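Local structure of putative histidinol-phosphate aminotransferase (Erwinia carotovora atroseptica, 3LY1) at residues E79-R82 / A83-A87; S169-N173 / T174-V178; L95-P98 / E99-G103. The protein probably transfers amino groups using bound pyridoxal 5'-phosphate, as in histidinol-phosphate aminotransferases. All coordinates share one frame; numbering follows the deposited sequence.

Contact 1 (E79-R82 / A83-A87)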
# COMPACT_ATOMS: atom_id res chain seq x y z
N GLU A 79 6.25 2.97 -2.60
CA GLU A 79 6.42 1.57 -2.22
C GLU A 79 7.36 0.80 -3.14
O GLU A 79 8.09 -0.08 -2.67
CB GLU A 79 5.07 0.84 -2.05
CG GLU A 79 4.26 1.31 -0.82
CD GLU A 79 4.87 0.99 0.55
OE1 GLU A 79 5.95 0.34 0.67
OE2 GLU A 79 4.23 1.39 1.57
N GLY A 80 7.43 1.21 -4.39
CA GLY A 80 8.44 0.71 -5.34
C GLY A 80 9.87 1.03 -4.98
O GLY A 80 10.74 0.15 -5.05
N ILE A 81 10.11 2.25 -4.52
CA ILE A 81 11.44 2.66 -4.10
C ILE A 81 11.85 1.83 -2.90
O ILE A 81 12.96 1.29 -2.87
CB ILE A 81 11.52 4.16 -3.74
CG1 ILE A 81 11.13 5.02 -4.94
CG2 ILE A 81 12.94 4.48 -3.20
CD1 ILE A 81 10.73 6.51 -4.62
N ARG A 82 10.96 1.73 -1.91
CA ARG A 82 11.20 0.88 -0.74
C ARG A 82 11.53 -0.56 -1.11
O ARG A 82 12.54 -1.09 -0.69
CB ARG A 82 10.03 0.93 0.27
CG ARG A 82 10.41 0.20 1.58
CD ARG A 82 9.22 0.02 2.54
NE ARG A 82 8.11 -0.60 1.84
CZ ARG A 82 8.05 -1.87 1.49
NH1 ARG A 82 9.04 -2.74 1.77
NH2 ARG A 82 7.01 -2.27 0.81
N ALA A 83 10.70 -1.17 -1.93
CA ALA A 83 10.88 -2.56 -2.30
C ALA A 83 12.17 -2.80 -3.09
O ALA A 83 12.87 -3.80 -2.84
CB ALA A 83 9.69 -3.07 -3.10
N ALA A 84 12.49 -1.87 -4.00
CA ALA A 84 13.71 -1.93 -4.77
C ALA A 84 14.90 -1.89 -3.85
O ALA A 84 15.80 -2.72 -3.99
CB ALA A 84 13.77 -0.82 -5.82
N ILE A 85 14.91 -0.97 -2.89
CA ILE A 85 16.05 -0.86 -1.95
C ILE A 85 16.13 -2.09 -1.04
O ILE A 85 17.21 -2.67 -0.84
CB ILE A 85 15.95 0.44 -1.09
CG1 ILE A 85 15.99 1.71 -1.96
CG2 ILE A 85 17.05 0.46 0.03
CD1 ILE A 85 17.28 1.96 -2.64
N GLU A 86 14.99 -2.53 -0.51
CA GLU A 86 15.02 -3.71 0.38
C GLU A 86 15.53 -4.96 -0.35
O GLU A 86 16.26 -5.80 0.21
CB GLU A 86 13.63 -3.94 1.03
CG GLU A 86 13.31 -2.93 2.16
CD GLU A 86 12.02 -3.28 2.92
OE1 GLU A 86 11.63 -4.46 2.91
OE2 GLU A 86 11.41 -2.38 3.52
N ALA A 87 15.13 -5.10 -1.61
CA ALA A 87 15.48 -6.26 -2.40
C ALA A 87 16.98 -6.37 -2.65
O ALA A 87 17.50 -7.48 -2.71
CB ALA A 87 14.71 -6.27 -3.75

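Contact 2 (S169-N173 / T174-V178)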
# COMPACT_ATOMS: atom_id res chain seq x y z
N SER A 169 27.04 -0.66 -20.03
CA SER A 169 28.38 -1.19 -19.74
C SER A 169 28.36 -2.22 -18.61
O SER A 169 29.37 -2.85 -18.36
CB SER A 169 29.38 -0.06 -19.41
OG SER A 169 29.24 0.45 -18.09
N LYS A 170 27.23 -2.38 -17.91
CA LYS A 170 27.10 -3.36 -16.82
C LYS A 170 28.20 -3.34 -15.75
O LYS A 170 28.87 -4.35 -15.53
CB LYS A 170 26.99 -4.77 -17.39
CG LYS A 170 25.76 -4.95 -18.26
CD LYS A 170 25.66 -6.35 -18.83
CE LYS A 170 24.85 -6.33 -20.14
NZ LYS A 170 23.64 -5.39 -20.12
N PRO A 171 28.37 -2.21 -15.07
CA PRO A 171 29.33 -2.22 -13.96
C PRO A 171 29.00 -3.33 -12.93
O PRO A 171 27.83 -3.61 -12.62
CB PRO A 171 29.23 -0.81 -13.38
CG PRO A 171 27.92 -0.29 -13.84
CD PRO A 171 27.57 -0.98 -15.12
N ALA A 172 30.06 -3.98 -12.47
CA ALA A 172 29.92 -5.16 -11.66
C ALA A 172 29.09 -4.83 -10.45
O ALA A 172 29.24 -3.77 -9.86
CB ALA A 172 31.31 -5.69 -11.24
N ASN A 173 28.19 -5.74 -10.10
CA ASN A 173 27.52 -5.66 -8.82
C ASN A 173 26.73 -4.36 -8.61
O ASN A 173 26.78 -3.81 -7.51
CB ASN A 173 28.56 -5.71 -7.72
CG ASN A 173 28.62 -7.00 -7.09
OD1 ASN A 173 27.78 -7.33 -6.26
ND2 ASN A 173 29.63 -7.78 -7.47
N THR A 174 26.07 -3.88 -9.67
CA THR A 174 25.40 -2.59 -9.64
C THR A 174 23.98 -2.71 -10.20
O THR A 174 23.79 -3.24 -11.28
CB THR A 174 26.23 -1.53 -10.41
OG1 THR A 174 27.55 -1.45 -9.83
CG2 THR A 174 25.57 -0.14 -10.37
N MSE A 175 23.01 -2.24 -9.43
CA MSE A 175 21.61 -2.15 -9.85
C MSE A 175 21.25 -0.68 -9.99
O MSE A 175 21.55 0.12 -9.07
CB MSE A 175 20.71 -2.82 -8.82
CG MSE A 175 19.22 -2.64 -9.02
SE MSE A 175 18.70 -3.42 -10.73
CE MSE A 175 18.53 -5.25 -10.31
N PHE A 176 20.60 -0.32 -11.10
CA PHE A 176 20.20 1.04 -11.38
C PHE A 176 18.71 1.10 -11.13
O PHE A 176 17.96 0.30 -11.67
CB PHE A 176 20.49 1.42 -12.84
CG PHE A 176 21.93 1.58 -13.15
CD1 PHE A 176 22.70 0.49 -13.49
CD2 PHE A 176 22.52 2.84 -13.05
CE1 PHE A 176 24.08 0.64 -13.71
CE2 PHE A 176 23.89 3.00 -13.29
CZ PHE A 176 24.67 1.91 -13.59
N ILE A 177 18.28 2.04 -10.30
CA ILE A 177 16.88 2.38 -10.15
C ILE A 177 16.67 3.73 -10.84
O ILE A 177 17.26 4.74 -10.45
CB ILE A 177 16.46 2.52 -8.67
CG1 ILE A 177 16.71 1.23 -7.86
CG2 ILE A 177 14.98 2.96 -8.55
CD1 ILE A 177 16.66 1.43 -6.33
N VAL A 178 15.80 3.75 -11.86
CA VAL A 178 15.54 4.94 -12.62
C VAL A 178 14.09 5.34 -12.39
O VAL A 178 13.17 4.57 -12.69
CB VAL A 178 15.80 4.76 -14.16
CG1 VAL A 178 15.70 6.09 -14.90
CG2 VAL A 178 17.17 4.08 -14.44
O HOH W 1 25.32 -3.24 -13.67

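Contact 3 (L95-P98 / E99-G103). With PLP (pyridoxal-5'-phosphate), chain E; EDO (1,2-ethanediol), chain G; EDO (1,2-ethanediol), chain L.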
# COMPACT_ATOMS: atom_id res chain seq x y z
N LEU A 95 24.55 3.03 -1.44
CA LEU A 95 23.64 3.71 -2.36
C LEU A 95 24.43 4.90 -2.92
O LEU A 95 25.00 5.67 -2.15
CB LEU A 95 22.40 4.23 -1.61
CG LEU A 95 21.49 5.17 -2.38
CD1 LEU A 95 20.71 4.35 -3.36
CD2 LEU A 95 20.55 5.97 -1.45
N VAL A 96 24.45 5.03 -4.24
CA VAL A 96 25.12 6.14 -4.94
C VAL A 96 24.04 7.06 -5.50
O VAL A 96 23.17 6.61 -6.27
CB VAL A 96 26.07 5.66 -6.06
CG1 VAL A 96 26.67 6.85 -6.80
CG2 VAL A 96 27.20 4.79 -5.46
N ILE A 97 24.06 8.32 -5.06
CA ILE A 97 23.06 9.32 -5.45
C ILE A 97 23.74 10.68 -5.65
O ILE A 97 24.81 10.97 -5.02
CB ILE A 97 21.93 9.51 -4.38
CG1 ILE A 97 22.47 9.43 -2.93
CG2 ILE A 97 20.76 8.48 -4.59
CD1 ILE A 97 21.50 10.03 -1.84
N PRO A 98 23.13 11.53 -6.47
CA PRO A 98 23.41 12.97 -6.49
C PRO A 98 23.05 13.56 -5.14
O PRO A 98 22.14 13.05 -4.49
CB PRO A 98 22.46 13.51 -7.59
CG PRO A 98 22.03 12.32 -8.36
CD PRO A 98 21.99 11.20 -7.37
N GLU A 99 23.75 14.61 -4.73
CA GLU A 99 23.58 15.16 -3.40
C GLU A 99 22.17 15.76 -3.25
O GLU A 99 21.62 15.76 -2.14
CB GLU A 99 24.65 16.21 -3.10
CG GLU A 99 24.55 16.80 -1.71
CD GLU A 99 25.78 17.57 -1.30
OE1 GLU A 99 26.69 17.78 -2.14
OE2 GLU A 99 25.82 17.99 -0.12
N LEU A 100 21.62 16.26 -4.36
CA LEU A 100 20.31 16.95 -4.37
C LEU A 100 19.33 16.19 -5.27
O LEU A 100 19.32 16.32 -6.51
CB LEU A 100 20.43 18.40 -4.87
CG LEU A 100 19.14 19.28 -4.83
CD1 LEU A 100 18.77 19.62 -3.37
CD2 LEU A 100 19.28 20.58 -5.66
N THR A 101 18.50 15.37 -4.64
CA THR A 101 17.56 14.53 -5.31
C THR A 101 16.40 14.11 -4.38
O THR A 101 16.29 14.61 -3.25
CB THR A 101 18.30 13.28 -5.93
OG1 THR A 101 17.43 12.68 -6.89
CG2 THR A 101 18.72 12.20 -4.87
N TYR A 102 15.53 13.22 -4.83
CA TYR A 102 14.39 12.76 -4.03
C TYR A 102 14.89 11.86 -2.89
O TYR A 102 15.60 10.88 -3.14
CB TYR A 102 13.38 12.03 -4.92
CG TYR A 102 12.08 11.72 -4.23
CD1 TYR A 102 11.25 12.76 -3.75
CD2 TYR A 102 11.66 10.42 -4.04
CE1 TYR A 102 10.07 12.49 -3.11
CE2 TYR A 102 10.48 10.13 -3.39
CZ TYR A 102 9.68 11.17 -2.94
OH TYR A 102 8.47 10.87 -2.33
N GLY A 103 14.53 12.23 -1.65
CA GLY A 103 15.16 11.66 -0.44
C GLY A 103 14.77 10.25 -0.04
O GLY A 103 15.39 9.68 0.87
N1 PLP E . 9.45 9.64 -7.14
C2 PLP E . 9.57 11.01 -7.20
C2A PLP E . 10.74 11.60 -7.95
C3 PLP E . 8.63 11.80 -6.54
O3 PLP E . 8.76 13.15 -6.59
C4 PLP E . 7.58 11.18 -5.83
C4A PLP E . 6.47 12.01 -5.22
O4A PLP E . 6.84 12.94 -4.52
C5 PLP E . 7.48 9.79 -5.77
C6 PLP E . 8.45 9.04 -6.43
C5A PLP E . 6.38 9.07 -5.00
O4P PLP E . 5.05 9.33 -5.49
P PLP E . 3.90 8.23 -5.37
O1P PLP E . 4.08 7.35 -4.18
O2P PLP E . 4.04 7.49 -6.68
O3P PLP E . 2.66 9.10 -5.32
C1 EDO G . 18.79 13.10 -1.30
O1 EDO G . 18.80 11.95 -0.43
C2 EDO G . 18.28 14.40 -0.64
O2 EDO G . 18.80 15.57 -1.36
C1 EDO L . 17.20 11.84 4.85
O1 EDO L . 17.22 10.43 5.11
C2 EDO L . 15.95 12.11 4.03
O2 EDO L . 16.13 11.52 2.74

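Contact 1 (E79-R82 / A83-A87)
E79 and A83, G80 and A84, I81 and I85, and R82 and E86 are joined by four successive i to i+4 backbone bonds, so E79-R82 and A83-A87 are consecutive turns of one regular alpha helix. The bond lengths are even: the shortest, from E86 N to R82 O, is 2.8 Å. The longest, from I85 N to I81 O, is 3.0 Å. On one flank R82 forms a salt-bridge network with E79 and E86. Its chain runs extended as far as CG and CD and then bends at chi3 (52°), which turns the guanidinium between the two acids. R82 NE and R82 NH2 both bond E79 OE1, at 2.6 and 2.8 Å, with that oxygen near the guanidinium plane. In helix 76-88 of this PLP-dependent aminotransferase fold, the charged flank faces the second subunit, where E79 OE2 accepts a hydrogen bond from A240 N of that subunit, while I81 turns to the cofactor. On the other side of the network, the salt bridge from R82 NH1 to E86 OE2 is 3.0 Å long and fairly straight at 162°. E86 OE2 lies in the plane of the guanidinium, but NH1 comes from well above the carboxylate plane, the two planes being 60° apart. NH1 is also bonded to the carbonyl oxygen of Y238, so the guanidinium is gripped by several acceptors that would fix its rotation. Away from this flank the side chains meet as an apolar pair, I85 CG1 lying 4.3 Å from I81 CG2.

Contact 2 (S169-N173 / T174-V178)
P171 and T174 are the end residues of a type II beta turn that leads from helix 160-168 into strand 174-179, an alpha-to-beta link in the large mixed sheet of the aminotransferase fold. N173 sits at the turn's third position with positive phi (59°), as this turn type requires. T174 opens the strand. Its OG1 lies beside its own backbone N and anti to the carbonyl carbon (chi1 -57°), which bends the hydroxyl of T174 back over the turn, where OG1 donates to A172 O at 2.9 Å. The approach comes from above the carbonyl plane, 48° out of it. T174 CB meanwhile rests 3.4 Å from P171 O, and T174 CG2 reaches toward the proline ring, coming within 4.2 Å of P171 CG. A water bridges the ends of the turn, donating to P171 O at 2.7 Å and to T174 O at 2.8 Å. The side chain of M175, modelled as selenomethionine, touches Y88 and I206, and the backbone of M175 bonds to S143 and V145 on the neighbouring strand 143-148. The F176 side chain reaches back to the turn: with CG beside the backbone N, the ring meets P171 from the opposite direction, and the proline's CG lies at the ring's edge, near its plane. W166, from the helix before the turn, adds an edge-to-face contact with the same ring. I177, next along the strand, lies on the sheet face toward helix 76-88. Nearest of all F176 ring atoms to the turn is F176 CZ, 3.9 Å from P171 CG, with F176 CE1 next at 4.0 Å.

Contact 3 (L95-P98 / E99-G103)
Y102 lays one face of its ring over the pyridine of pyridoxal 5'-phosphate, with the cofactor's C3 3.7 Å above the ring plane and over its centre. All six ring carbons of the tyrosine find cofactor atoms at similar range, and Y102 OH comes 3.4 Å from O4A of the cofactor. A chi1 of -170° sets the ring in the cofactor pocket, where N152 and Y146 also touch it. The aromatic cover recalls the ring that commonly lies on the pyridine in this fold type. Nearer the strand, I97 and P98 meet the loop through T101. T101 CG2 packs 3.5 Å from P98 O and also meets P98 CD and I97 CB, because OG1 takes the position anti to the backbone N and leaves CG2 between N and carbonyl carbon. T101 OG1 then bonds N151 OD1, while N151 ND2 holds L100 O, so one asparagine side chain ties down two neighbouring loop residues. A 1,2-ethanediol, probably from the crystallisation liquor, sits in the bend: its O2 donates to E99 O at 2.9 Å and accepts from T101 N at 3.3 Å, nearly straight at 171°. A second such molecule gives O2 to G103 O. Between L95-P98 and E99-G103 there is no hydrogen bond, which implies that the turn off the strand rests on the T101 methyl against P98 O, the proline ring and I97, with N151 supplying polar bonds to T101 and L100, and that Y102 meets the cofactor mainly by van der Waals contact of its face.

In the fold
Contacts 1 and 3 are buried and lie close to the cofactor, whereas contact 2 is partly exposed, at the start of its strand and away from the annotated sites. Contacts 2 and 3 both reach the large mixed sheet, one leading into strand 174-179 and the other out of strand 94-98; contact 1 lies on helix 76-88, which packs on that sheet. A84 and I85 of contact 1 touch I177 of contact 2, and I81 touches Y102 of contact 3, yet contacts 2 and 3 do not touch. The chemistry follows place: charge pairs toward the subunit interface, a water-bridged turn near the surface, and ring-face contact beside the cofactor.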